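Local coordinates for protein NAD(P)H-FMN oxidoreductase (Bacillus subtilis, PDB 5LVA) that binds flavin mononucleotide and probably works as an NAD(P)H-dependent flavin reductase with a flavodoxin-like fold, at residues Ser15-Ala20 / Tyr146-Ala151. Numbering follows the deposited sequence.
Sequences SVVNRA and YVFYQA. With FMN (flavin mononucleotide), chain C.
V17 reaches across to the segment 146-151 with both of its methyls, each meeting a different residue. CG1, anti to the backbone N (chi1 179°), approaches the F148 ring at a slant, with 4.1 Å between V17 CG1 and F148 CD2. The other branch, CG2, packs against the methyl of A151, with 3.8 Å between V17 CG2 and A151 CB. These van der Waals contacts close a small apolar seam between the first turn of helix 17-23 and the end of strand 141-148 with the loop that follows it; L159 of helix 156-171 also touches V17, and F21 meets the F148 ring edge-to-face.

The FMN phosphate lies beside this seam. A151 CB faces the ribityl chain, 3.7 Å from FMN C5', while the loop residues S15 and V16 and the first residues of helix 17-23 grip the phosphate oxygens. O2P takes two backbone bonds, from V16 N and from V17 N, the V17 N to FMN O2P bond being 2.7 Å long and fairly straight at 164°. O3P receives bonds from N18 N, N18 ND2 and S15 OG. Q63 bonds to N18 OD1, which should keep the amide turned with its nitrogen to the phosphate. The S15 hydroxyl is used twice: it donates to the phosphate, with 3.2 Å between S15 OG and FMN O3P, and accepts a hydrogen bond from R19 N (3.0 Å to S15 OG), linking the phosphate to the helix backbone. An alanine here removes the hydroxyl, which would probably leave O3P with one donor fewer and R19 N without its side-chain acceptor, so that the phosphate is held less firmly.

The N-H groups of V16, V17 and N18, gathered where the loop enters the helix, would probably also favour the phosphate charge. Such a phosphate-binding loop, running from the first strand into the first helix and here flanked by the end of edge strand 141-148 and its following loop, is characteristic of FMN sites in the flavodoxin-like fold.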
ATOM      1  N   SER A  15       6.703  14.341  -3.668  1.00 26.84           N
ATOM      2  CA  SER A  15       6.422  13.645  -2.414  1.00 24.98           C
ATOM      3  C   SER A  15       7.517  13.886  -1.402  1.00 21.80           C
ATOM      4  O   SER A  15       8.684  13.922  -1.761  1.00 29.08           O
ATOM      5  CB  SER A  15       6.273  12.133  -2.656  1.00 22.00           C
ATOM      6  OG  SER A  15       6.275  11.391  -1.444  1.00 24.60           O
ATOM      7  N   VAL A  16       7.150  14.038  -0.138  1.00 19.26           N
ATOM      8  CA  VAL A  16       8.151  14.098   0.907  1.00 20.66           C
ATOM      9  C   VAL A  16       8.253  12.773   1.649  1.00 21.47           C
ATOM     10  O   VAL A  16       9.323  12.175   1.692  1.00 24.32           O
ATOM     11  CB  VAL A  16       7.860  15.240   1.905  1.00 23.79           C
ATOM     12  CG1 VAL A  16       8.686  15.088   3.148  1.00 21.65           C
ATOM     13  CG2 VAL A  16       8.153  16.569   1.261  1.00 17.19           C
ATOM     14  N   VAL A  17       7.137  12.314   2.214  1.00 23.51           N
ATOM     15  CA  VAL A  17       7.128  11.147   3.095  1.00 19.63           C
ATOM     16  C   VAL A  17       7.281   9.826   2.357  1.00 22.72           C
ATOM     17  O   VAL A  17       8.155   9.022   2.668  1.00 24.10           O
ATOM     18  CB  VAL A  17       5.834  11.075   3.916  1.00 24.74           C
ATOM     19  CG1 VAL A  17       5.844   9.834   4.817  1.00 17.24           C
ATOM     20  CG2 VAL A  17       5.655  12.336   4.727  1.00 21.53           C
ATOM     21  N   ASN A  18       6.419   9.599   1.379  1.00 23.06           N
ATOM     22  CA  ASN A  18       6.442   8.355   0.636  1.00 20.37           C
ATOM     23  C   ASN A  18       7.721   8.176  -0.141  1.00 24.80           C
ATOM     24  O   ASN A  18       8.220   7.061  -0.278  1.00 25.84           O
ATOM     25  CB  ASN A  18       5.244   8.285  -0.288  1.00 18.57           C
ATOM     26  CG  ASN A  18       4.005   7.824   0.435  1.00 20.34           C
ATOM     27  OD1 ASN A  18       3.807   6.631   0.635  1.00 22.93           O
ATOM     28  ND2 ASN A  18       3.181   8.764   0.858  1.00 20.30           N
ATOM     29  N   ARG A  19       8.261   9.288  -0.622  1.00 25.45           N
ATOM     30  CA  ARG A  19       9.556   9.296  -1.288  1.00 25.88           C
ATOM     31  C   ARG A  19      10.655   8.768  -0.356  1.00 29.08           C
ATOM     32  O   ARG A  19      11.444   7.900  -0.724  1.00 31.11           O
ATOM     33  CB  ARG A  19       9.874  10.709  -1.761  1.00 27.72           C
ATOM     34  CG  ARG A  19      11.179  10.857  -2.488  1.00 40.82           C
ATOM     35  CD  ARG A  19      11.278   9.872  -3.620  1.00 43.53           C
ATOM     36  NE  ARG A  19      12.181  10.346  -4.658  1.00 57.06           N
ATOM     37  CZ  ARG A  19      12.360   9.739  -5.826  1.00 66.17           C
ATOM     38  NH1 ARG A  19      11.696   8.617  -6.097  1.00 69.42           N
ATOM     39  NH2 ARG A  19      13.209  10.247  -6.721  1.00 57.61           N
ATOM     40  N   ALA A  20      10.680   9.287   0.863  1.00 25.70           N
ATOM     41  CA  ALA A  20      11.642   8.852   1.865  1.00 25.16           C
ATOM     42  C   ALA A  20      11.488   7.377   2.217  1.00 25.65           C
ATOM     43  O   ALA A  20      12.470   6.677   2.457  1.00 28.10           O
ATOM     44  CB  ALA A  20      11.505   9.686   3.111  1.00 24.29           C
ATOM     45  N   TYR A 146       1.215  -0.564   7.828  1.00 20.11           N
ATOM     46  CA  TYR A 146       2.158   0.417   8.315  1.00 20.10           C
ATOM     47  C   TYR A 146       1.534   1.785   8.176  1.00 17.81           C
ATOM     48  O   TYR A 146       1.099   2.170   7.112  1.00 22.12           O
ATOM     49  CB  TYR A 146       3.498   0.381   7.585  1.00 18.90           C
ATOM     50  CG  TYR A 146       4.429   1.394   8.205  1.00 20.66           C
ATOM     51  CD1 TYR A 146       4.977   1.175   9.463  1.00 17.04           C
ATOM     52  CD2 TYR A 146       4.691   2.602   7.583  1.00 20.77           C
ATOM     53  CE1 TYR A 146       5.790   2.103  10.052  1.00 17.61           C
ATOM     54  CE2 TYR A 146       5.505   3.534   8.171  1.00 19.54           C
ATOM     55  CZ  TYR A 146       6.052   3.279   9.400  1.00 20.38           C
ATOM     56  OH  TYR A 146       6.853   4.209   9.988  1.00 23.06           O
ATOM     57  N   VAL A 147       1.492   2.519   9.270  1.00 18.64           N
ATOM     58  CA  VAL A 147       0.846   3.809   9.281  1.00 17.70           C
ATOM     59  C   VAL A 147       1.788   4.865   9.813  1.00 18.91           C
ATOM     60  O   VAL A 147       2.411   4.674  10.841  1.00 18.64           O
ATOM     61  CB  VAL A 147      -0.424   3.789  10.138  1.00 19.20           C
ATOM     62  CG1 VAL A 147      -1.236   5.035   9.895  1.00 18.94           C
ATOM     63  CG2 VAL A 147      -1.247   2.569   9.823  1.00 16.01           C
ATOM     64  N   PHE A 148       1.888   5.981   9.106  1.00 19.11           N
ATOM     65  CA  PHE A 148       2.705   7.076   9.581  1.00 20.68           C
ATOM     66  C   PHE A 148       1.850   8.310   9.666  1.00 20.32           C
ATOM     67  O   PHE A 148       1.244   8.724   8.682  1.00 20.63           O
ATOM     68  CB  PHE A 148       3.914   7.306   8.674  1.00 25.91           C
ATOM     69  CG  PHE A 148       4.919   8.269   9.237  1.00 22.36           C
ATOM     70  CD1 PHE A 148       5.793   7.878  10.220  1.00 19.31           C
ATOM     71  CD2 PHE A 148       4.980   9.563   8.785  1.00 22.08           C
ATOM     72  CE1 PHE A 148       6.716   8.752  10.730  1.00 17.49           C
ATOM     73  CE2 PHE A 148       5.899  10.438   9.304  1.00 22.77           C
ATOM     74  CZ  PHE A 148       6.766  10.026  10.279  1.00 21.67           C
ATOM     75  N   TYR A 149       1.799   8.881  10.861  1.00 20.63           N
ATOM     76  CA  TYR A 149       0.951  10.021  11.147  1.00 23.00           C
ATOM     77  C   TYR A 149       1.757  11.308  11.138  1.00 23.80           C
ATOM     78  O   TYR A 149       2.978  11.264  11.164  1.00 26.19           O
ATOM     79  CB  TYR A 149       0.266   9.845  12.508  1.00 27.41           C
ATOM     80  CG  TYR A 149      -0.652   8.641  12.632  1.00 23.36           C
ATOM     81  CD1 TYR A 149      -1.968   8.711  12.218  1.00 23.18           C
ATOM     82  CD2 TYR A 149      -0.201   7.453  13.180  1.00 20.76           C
ATOM     83  CE1 TYR A 149      -2.807   7.638  12.334  1.00 21.92           C
ATOM     84  CE2 TYR A 149      -1.027   6.369  13.286  1.00 24.31           C
ATOM     85  CZ  TYR A 149      -2.336   6.470  12.868  1.00 27.77           C
ATOM     86  OH  TYR A 149      -3.188   5.405  12.993  1.00 27.53           O
ATOM     87  N   GLN A 150       1.071  12.445  11.111  1.00 25.39           N
ATOM     88  CA  GLN A 150       1.728  13.744  11.137  1.00 26.59           C
ATOM     89  C   GLN A 150       2.631  13.912   9.918  1.00 27.37           C
ATOM     90  O   GLN A 150       3.627  14.614   9.966  1.00 44.56           O
ATOM     91  CB  GLN A 150       2.543  13.915  12.420  1.00 26.68           C
ATOM     92  CG  GLN A 150       1.764  14.330  13.640  1.00 30.98           C
ATOM     93  CD  GLN A 150       1.603  15.817  13.734  1.00 37.73           C
ATOM     94  OE1 GLN A 150       0.496  16.348  13.653  1.00 39.95           O
ATOM     95  NE2 GLN A 150       2.712  16.510  13.902  1.00 41.56           N
ATOM     96  N   ALA A 151       2.260  13.246   8.835  1.00 25.60           N
ATOM     97  CA  ALA A 151       3.055  13.202   7.625  1.00 26.38           C
ATOM     98  C   ALA A 151       3.224  14.588   6.992  1.00 28.17           C
ATOM     99  O   ALA A 151       2.249  15.278   6.712  1.00 37.89           O
ATOM    100  CB  ALA A 151       2.428  12.233   6.641  1.00 23.55           C
TER
HETATM  101  N1  FMN C 201      -4.411  13.357   5.746  1.00 19.19           N
HETATM  102  C2  FMN C 201      -5.207  12.701   6.665  1.00 21.14           C
HETATM  103  O2  FMN C 201      -4.783  12.453   7.788  1.00 24.27           O
HETATM  104  N3  FMN C 201      -6.480  12.307   6.335  1.00 17.85           N
HETATM  105  C4  FMN C 201      -6.985  12.568   5.094  1.00 18.25           C
HETATM  106  O4  FMN C 201      -8.124  12.192   4.842  1.00 17.01           O
HETATM  107  C4A FMN C 201      -6.191  13.238   4.157  1.00 17.78           C
HETATM  108  N5  FMN C 201      -6.671  13.510   2.902  1.00 18.71           N
HETATM  109  C5A FMN C 201      -5.896  14.165   1.975  1.00 17.15           C
HETATM  110  C6  FMN C 201      -6.413  14.421   0.715  1.00 16.24           C
HETATM  111  C7  FMN C 201      -5.662  15.062  -0.247  1.00 18.12           C
HETATM  112  C7M FMN C 201      -6.258  15.321  -1.604  1.00 14.08           C
HETATM  113  C8  FMN C 201      -4.363  15.462   0.072  1.00 20.19           C
HETATM  114  C8M FMN C 201      -3.505  16.161  -0.940  1.00 12.95           C
HETATM  115  C9  FMN C 201      -3.850  15.207   1.337  1.00 16.31           C
HETATM  116  C9A FMN C 201      -4.605  14.549   2.293  1.00 20.16           C
HETATM  117  N10 FMN C 201      -4.105  14.290   3.563  1.00 20.82           N
HETATM  118  C10 FMN C 201      -4.900  13.630   4.488  1.00 19.23           C
HETATM  119  C1' FMN C 201      -2.693  14.662   3.919  1.00 18.52           C
HETATM  120  C2' FMN C 201      -1.859  13.476   3.371  1.00 21.32           C
HETATM  121  O2' FMN C 201      -2.253  12.245   3.968  1.00 20.61           O
HETATM  122  C3' FMN C 201      -0.331  13.654   3.385  1.00 21.70           C
HETATM  123  O3' FMN C 201      -0.078  14.717   2.500  1.00 23.26           O
HETATM  124  C4' FMN C 201       0.381  12.370   2.917  1.00 18.38           C
HETATM  125  O4' FMN C 201      -0.029  11.318   3.733  1.00 25.02           O
HETATM  126  C5' FMN C 201       1.902  12.282   2.952  1.00 22.15           C
HETATM  127  O5' FMN C 201       2.444  13.006   1.881  1.00 26.92           O
HETATM  128  P   FMN C 201       3.652  12.592   0.899  1.00 23.20           P
HETATM  129  O1P FMN C 201       3.126  13.007  -0.426  1.00 20.77           O
HETATM  130  O2P FMN C 201       4.869  13.348   1.312  1.00 25.37           O
HETATM  131  O3P FMN C 201       4.000  11.150   0.795  1.00 24.37           O